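Local atomic coordinates of CpuTA1 (Curtobacterium pusillum, PDB entry 5K3W), a protein that belongs to the class IV aminotransferase family, forms a two-subunit assembly and binds pyridoxal-5'-phosphate. Residues 160-163 with 168-171; 152-157 with 182-187; 6-11 with 39-44. All coordinates share one frame; numbering follows the deposited sequence.

Along the chain contact 3 comes first and closes before the others open. It sits on strand 5-9 of the six-stranded antiparallel sheet, with its centre about 31 Å from those of contacts 1 and 2. Contacts 1 and 2 lie within the class IV aminotransferase sequence range, with centres about 18 Å apart. Contact 2 sets strand 149-155 against helix 179-190, and contact 1 folds up part of the connection between them, around the short helix 162-165. All three contacts also reach the second subunit, so each lies where the chain meets its partner. Pyridoxal-5'-phosphate lies about 10 Å from the side chains of A171 (contact 1) and A184 (contact 2).

Contact 1 of 3, residues 160-163 with 168-171; sequences HDVA and WLLA
V162 holds CG1 anti to its carbonyl carbon (chi1 -74°), which leaves CG2 in the crowded position between backbone N and carbonyl carbon, facing A171. L169, with chi1 -57° and CD1 stretched away from its CA, offers that methyl to the other branch of the valine. The two methyls of V162 thus serve different partners: CG2 meets A171 CB at 3.8 Å, while CG1 has a looser touch with L169 CD1 at 4.4 Å. A163, on the first turn of helix 162-165, completes the patch from the flank, its CB standing 4.5 Å from A171 CB. V162 and L169 are buried, and the two alanines lie at the margin. No direct hydrogen bond links the segments. Instead a water accepts from A171 N at 3.1 Å and donates, weakly, to V162 O, tying the first turn of the helix to the backbone beyond it.

D161 occupies the N-cap position without a capping bond from its side chain; its OD2 forms a salt bridge with R159 NH1 instead. From the 168-171 segment W168 directs NE1 to D155 O of the second subunit, while L169 packs on R156 and L170 on A179 of that subunit. The first turn of helix 162-165 thus packs against the 3-10 segment 168-169 and the residues that follow it. The arrangement is a turn between a short helix and a 3-10 segment, bridged by one water, in the connection from strand 149-155 to helix 179-190, where the two subunits of this class IV aminotransferase meet.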
# COMPACT_ATOMS: atom_id res chain seq x y z
N HIS A 160 6.22 18.82 0.12
CA HIS A 160 7.33 18.39 -0.73
C HIS A 160 8.48 17.81 0.09
O HIS A 160 9.29 17.06 -0.46
CB HIS A 160 7.83 19.57 -1.58
CG HIS A 160 8.71 20.51 -0.83
ND1 HIS A 160 8.23 21.40 0.10
CD2 HIS A 160 10.06 20.66 -0.84
CE1 HIS A 160 9.24 22.08 0.61
NE2 HIS A 160 10.36 21.65 0.06
N ASP A 161 8.57 18.11 1.39
CA ASP A 161 9.73 17.75 2.19
C ASP A 161 9.47 16.59 3.15
O ASP A 161 10.25 16.40 4.09
CB ASP A 161 10.24 18.97 2.95
CG ASP A 161 9.18 19.58 3.89
OD1 ASP A 161 8.12 18.95 4.11
OD2 ASP A 161 9.40 20.69 4.41
N VAL A 162 8.41 15.80 2.95
CA VAL A 162 8.10 14.76 3.93
C VAL A 162 9.22 13.73 4.03
O VAL A 162 9.39 13.11 5.08
CB VAL A 162 6.76 14.06 3.61
CG1 VAL A 162 5.58 14.97 3.95
CG2 VAL A 162 6.71 13.62 2.16
N ALA A 163 9.99 13.54 2.95
CA ALA A 163 11.06 12.54 2.99
C ALA A 163 12.15 12.94 3.98
O ALA A 163 12.83 12.07 4.53
CB ALA A 163 11.65 12.33 1.60
N TRP A 168 9.09 7.67 7.98
CA TRP A 168 8.16 6.55 8.12
C TRP A 168 7.01 6.61 7.12
O TRP A 168 6.25 5.64 7.02
CB TRP A 168 7.59 6.50 9.55
CG TRP A 168 7.19 7.84 10.06
CD1 TRP A 168 5.96 8.41 9.98
CD2 TRP A 168 8.03 8.80 10.71
NE1 TRP A 168 5.98 9.66 10.53
CE2 TRP A 168 7.24 9.93 10.99
CE3 TRP A 168 9.38 8.81 11.08
CZ2 TRP A 168 7.75 11.06 11.63
CZ3 TRP A 168 9.89 9.93 11.72
CH2 TRP A 168 9.08 11.04 11.98
N LEU A 169 6.85 7.73 6.40
CA LEU A 169 5.82 7.80 5.36
C LEU A 169 6.30 7.22 4.03
O LEU A 169 5.54 7.24 3.05
CB LEU A 169 5.36 9.24 5.18
CG LEU A 169 4.80 9.93 6.43
CD1 LEU A 169 4.36 11.35 6.08
CD2 LEU A 169 3.67 9.14 7.12
N LEU A 170 7.53 6.69 3.97
CA LEU A 170 8.02 5.91 2.84
C LEU A 170 8.00 6.70 1.52
O LEU A 170 8.02 6.10 0.44
CB LEU A 170 7.23 4.60 2.68
CG LEU A 170 7.08 3.75 3.95
CD1 LEU A 170 6.33 2.46 3.71
CD2 LEU A 170 8.46 3.47 4.52
N ALA A 171 7.96 8.02 1.58
CA ALA A 171 7.92 8.81 0.36
C ALA A 171 9.18 8.57 -0.46
O ALA A 171 10.30 8.59 0.07
CB ALA A 171 7.77 10.30 0.67
O HOH W 1 8.69 9.99 3.81

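Contact 2 of 3, residues 152-157 with 182-187; sequences VTLDRG and RAAGRE
L154 lays its isobutyl group on helix 179-190 between A184 and E187, residues three apart and so on the same face of the helix. This is the strand-to-helix layer of a beta-alpha-beta crossover: strand 149-155 leads through a long connection into the helix, which returns to strand 195-199, parallel to and alongside the first. With chi2 -171° CD1 is the outstretched branch of L154, and it makes most of the contact. It stands 4.0 Å from A184 CB. The carbonyl of the same residue is close too, with A184 O 3.8 Å from L154 CD1. E187 CG lies 3.8 Å from L154 CD1, and the second branch, L154 CD2, joins at that same carbon. The two side chains cross obliquely, and E187 meets L154 through CB and CG.

The glutamate bends at chi2 (71°), which carries its carboxylate off the apolar patch. There OE2 forms a salt bridge with R191 NE, and OE1 another with R190 NH1; these two arginines probably favour the ionised form. From the neighbouring strand V196 touches both L154 and A184, and backbone bonds from L154 to I197 and V199 hold the two strands side by side. The second subunit also reaches the helix: its D84 forms a salt bridge with R186 and its W168 packs on E187.

Where the strand ends, D155 turns the chain. Its OD2 bonds S166 OG of the second subunit, while OD1 closes an Asx turn, accepting from G157 N at 2.9 Å, with the donor 59° out of the carboxylate plane.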
# COMPACT_ATOMS: atom_id res chain seq x y z
N VAL A 152 -4.53 15.45 -15.30
CA VAL A 152 -5.08 16.37 -14.31
C VAL A 152 -4.14 16.42 -13.13
O VAL A 152 -3.41 15.46 -12.85
CB VAL A 152 -6.51 15.96 -13.87
CG1 VAL A 152 -7.45 15.98 -15.04
CG2 VAL A 152 -6.50 14.56 -13.26
N THR A 153 -4.13 17.55 -12.43
CA THR A 153 -3.36 17.65 -11.20
C THR A 153 -4.22 17.27 -10.00
O THR A 153 -5.41 17.61 -9.93
CB THR A 153 -2.77 19.06 -11.02
OG1 THR A 153 -3.79 20.04 -11.22
CG2 THR A 153 -1.67 19.29 -12.00
N LEU A 154 -3.62 16.52 -9.07
CA LEU A 154 -4.29 16.03 -7.87
C LEU A 154 -3.41 16.25 -6.65
O LEU A 154 -2.19 16.04 -6.70
CB LEU A 154 -4.64 14.54 -7.96
CG LEU A 154 -5.67 14.08 -8.99
CD1 LEU A 154 -6.02 12.61 -8.76
CD2 LEU A 154 -6.93 14.96 -8.97
N ASP A 155 -4.04 16.67 -5.56
CA ASP A 155 -3.30 16.89 -4.34
C ASP A 155 -2.79 15.56 -3.78
O ASP A 155 -3.56 14.61 -3.62
CB ASP A 155 -4.19 17.61 -3.33
CG ASP A 155 -3.66 17.51 -1.93
OD1 ASP A 155 -2.47 17.85 -1.73
OD2 ASP A 155 -4.42 17.08 -1.03
N ARG A 156 -1.49 15.49 -3.53
CA ARG A 156 -0.90 14.30 -2.93
C ARG A 156 -1.12 14.25 -1.43
O ARG A 156 -1.09 13.16 -0.85
CB ARG A 156 0.60 14.24 -3.23
CG ARG A 156 1.32 12.99 -2.73
CD ARG A 156 0.99 11.79 -3.59
NE ARG A 156 1.46 10.53 -3.02
CZ ARG A 156 0.85 9.88 -2.02
NH1 ARG A 156 -0.25 10.38 -1.47
NH2 ARG A 156 1.34 8.73 -1.55
N GLY A 157 -1.33 15.40 -0.79
CA GLY A 157 -1.50 15.47 0.65
C GLY A 157 -0.21 15.66 1.43
O GLY A 157 -0.28 16.01 2.61
N ARG A 182 -3.48 3.96 -7.67
CA ARG A 182 -4.58 3.49 -8.52
C ARG A 182 -5.83 4.34 -8.33
O ARG A 182 -6.54 4.63 -9.29
CB ARG A 182 -4.90 2.03 -8.23
CG ARG A 182 -3.67 1.17 -8.14
CD ARG A 182 -3.04 1.05 -9.50
NE ARG A 182 -3.78 0.10 -10.31
CZ ARG A 182 -3.27 -0.52 -11.37
NH1 ARG A 182 -2.01 -0.28 -11.74
NH2 ARG A 182 -4.03 -1.39 -12.04
N ALA A 183 -6.12 4.73 -7.09
CA ALA A 183 -7.26 5.61 -6.87
C ALA A 183 -7.11 6.93 -7.63
O ALA A 183 -8.09 7.46 -8.16
CB ALA A 183 -7.45 5.85 -5.37
N ALA A 184 -5.88 7.46 -7.73
CA ALA A 184 -5.65 8.67 -8.52
C ALA A 184 -6.03 8.46 -9.99
O ALA A 184 -6.69 9.31 -10.61
CB ALA A 184 -4.19 9.11 -8.40
N GLY A 185 -5.61 7.34 -10.57
CA GLY A 185 -5.99 7.07 -11.95
C GLY A 185 -7.49 7.03 -12.15
O GLY A 185 -8.02 7.56 -13.12
N ARG A 186 -8.21 6.39 -11.21
CA ARG A 186 -9.66 6.33 -11.33
C ARG A 186 -10.27 7.72 -11.22
O ARG A 186 -11.25 8.02 -11.91
CB ARG A 186 -10.24 5.39 -10.26
CG ARG A 186 -9.88 3.91 -10.46
CD ARG A 186 -10.71 3.00 -9.55
NE ARG A 186 -10.55 3.31 -8.12
CZ ARG A 186 -9.55 2.85 -7.37
NH1 ARG A 186 -9.46 3.17 -6.09
NH2 ARG A 186 -8.62 2.07 -7.92
N GLU A 187 -9.69 8.58 -10.39
CA GLU A 187 -10.17 9.96 -10.33
C GLU A 187 -9.93 10.68 -11.65
O GLU A 187 -10.81 11.41 -12.13
CB GLU A 187 -9.48 10.70 -9.19
CG GLU A 187 -9.74 12.18 -9.19
CD GLU A 187 -11.17 12.52 -8.79
OE1 GLU A 187 -11.89 11.64 -8.27
OE2 GLU A 187 -11.56 13.69 -9.00

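Contact 3 of 3, residues 6-11 with 39-44; sequences LLTVTA and APQVRI
T8 OG1 is hydrogen-bonded at 2.6 Å to a water that bridges to Q41. The same water donates to Q41 OE1 at 2.7 Å, so the threonine on the strand and the amide on the loop are joined although no direct hydrogen bond connects the segments; T8 OG1 and Q41 OE1 themselves stay 4.3 Å apart. The other end of the amide is tied down as well: Q41 NE2 is hydrogen-bonded to D36 O, and with both ends engaged the rotation of the group is probably fixed.

Beside this polar bridge is a close carbon contact. L6 has CG anti to its backbone N (chi1 174°) and stretches CD2 toward the loop, while Q41 reaches back from the opposite direction with its chain bent at chi2 (-69°). L6 CD2 comes within 3.4 Å of Q41 CG, short enough at 2.5 Å resolution to be read with caution, and the amide carbon Q41 CD is 3.7 Å from the same methyl.

L6 and T8 both turn toward the loop on one face of strand 5-9, which belongs to the six-stranded antiparallel sheet. The strand pairs with strand 32-35, outermost in this chain, by backbone bonds from L6 to A35 and from T8 to V33. The chain then leaves that outer strand and brings 39-44 back beside that face, Q41 also leaning on A35. The side chain of L6 packs as well on F135 and W133 of strand 131-138. The loop itself meets the second subunit, where R43 NE bonds F37 O of that chain and V42 packs on its I49.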
# COMPACT_ATOMS: atom_id res chain seq x y z
N LEU A 6 7.46 -17.23 -14.72
CA LEU A 6 7.53 -16.87 -13.31
C LEU A 6 8.73 -17.55 -12.68
O LEU A 6 8.96 -18.75 -12.89
CB LEU A 6 6.24 -17.29 -12.55
CG LEU A 6 6.32 -17.06 -11.02
CD1 LEU A 6 6.44 -15.58 -10.66
CD2 LEU A 6 5.16 -17.67 -10.29
N LEU A 7 9.49 -16.79 -11.90
CA LEU A 7 10.61 -17.32 -11.13
C LEU A 7 10.39 -16.99 -9.67
O LEU A 7 10.16 -15.83 -9.31
CB LEU A 7 11.95 -16.74 -11.60
CG LEU A 7 12.40 -17.14 -13.01
CD1 LEU A 7 13.15 -16.01 -13.65
CD2 LEU A 7 13.29 -18.38 -12.96
N THR A 8 10.41 -18.02 -8.83
CA THR A 8 10.46 -17.83 -7.39
C THR A 8 11.89 -17.53 -6.99
O THR A 8 12.79 -18.31 -7.30
CB THR A 8 9.98 -19.09 -6.68
OG1 THR A 8 8.67 -19.42 -7.13
CG2 THR A 8 9.95 -18.87 -5.17
N VAL A 9 12.11 -16.41 -6.33
CA VAL A 9 13.43 -16.07 -5.83
C VAL A 9 13.54 -16.62 -4.41
O VAL A 9 12.91 -16.11 -3.48
CB VAL A 9 13.68 -14.56 -5.88
CG1 VAL A 9 15.08 -14.23 -5.34
CG2 VAL A 9 13.51 -14.04 -7.32
N THR A 10 14.33 -17.68 -4.24
CA THR A 10 14.46 -18.29 -2.93
C THR A 10 15.59 -17.70 -2.09
O THR A 10 15.72 -18.06 -0.92
CB THR A 10 14.69 -19.80 -3.06
OG1 THR A 10 15.90 -20.02 -3.80
CG2 THR A 10 13.52 -20.44 -3.79
N ALA A 11 16.41 -16.83 -2.66
CA ALA A 11 17.47 -16.14 -1.91
C ALA A 11 17.41 -14.66 -2.25
O ALA A 11 18.34 -14.09 -2.82
CB ALA A 11 18.85 -16.73 -2.22
N ALA A 39 -0.59 -20.73 -11.69
CA ALA A 39 -1.00 -21.31 -10.43
C ALA A 39 -0.80 -20.33 -9.28
O ALA A 39 0.07 -19.45 -9.34
CB ALA A 39 -0.20 -22.59 -10.14
N PRO A 40 -1.58 -20.45 -8.21
CA PRO A 40 -1.35 -19.61 -7.03
C PRO A 40 0.07 -19.77 -6.50
O PRO A 40 0.62 -20.87 -6.45
CB PRO A 40 -2.38 -20.12 -6.02
CG PRO A 40 -2.78 -21.48 -6.53
CD PRO A 40 -2.69 -21.40 -8.02
N GLN A 41 0.65 -18.66 -6.08
CA GLN A 41 2.04 -18.67 -5.65
C GLN A 41 2.31 -17.98 -4.33
O GLN A 41 3.39 -18.18 -3.77
CB GLN A 41 2.93 -18.03 -6.73
CG GLN A 41 2.94 -18.80 -8.04
CD GLN A 41 3.67 -20.13 -7.93
OE1 GLN A 41 4.45 -20.36 -7.00
NE2 GLN A 41 3.43 -21.01 -8.89
N VAL A 42 1.39 -17.16 -3.82
CA VAL A 42 1.63 -16.38 -2.61
C VAL A 42 0.77 -16.93 -1.48
O VAL A 42 -0.41 -17.26 -1.68
CB VAL A 42 1.34 -14.89 -2.85
CG1 VAL A 42 1.68 -14.08 -1.60
CG2 VAL A 42 2.13 -14.39 -4.05
N ARG A 43 1.37 -17.08 -0.30
CA ARG A 43 0.58 -17.46 0.86
C ARG A 43 -0.33 -16.32 1.27
O ARG A 43 0.01 -15.14 1.11
CB ARG A 43 1.49 -17.85 2.03
CG ARG A 43 2.36 -19.04 1.77
CD ARG A 43 1.61 -20.32 2.00
NE ARG A 43 1.19 -20.42 3.40
CZ ARG A 43 2.01 -20.70 4.40
NH1 ARG A 43 3.30 -20.92 4.17
NH2 ARG A 43 1.54 -20.77 5.64
N ILE A 44 -1.50 -16.68 1.80
CA ILE A 44 -2.50 -15.69 2.17
C ILE A 44 -2.01 -14.81 3.31
O ILE A 44 -2.49 -13.69 3.46
CB ILE A 44 -3.83 -16.38 2.52
CG1 ILE A 44 -4.99 -15.37 2.51
CG2 ILE A 44 -3.74 -17.05 3.90
CD1 ILE A 44 -5.14 -14.55 1.22
O HOH W 2 6.52 -19.35 -5.68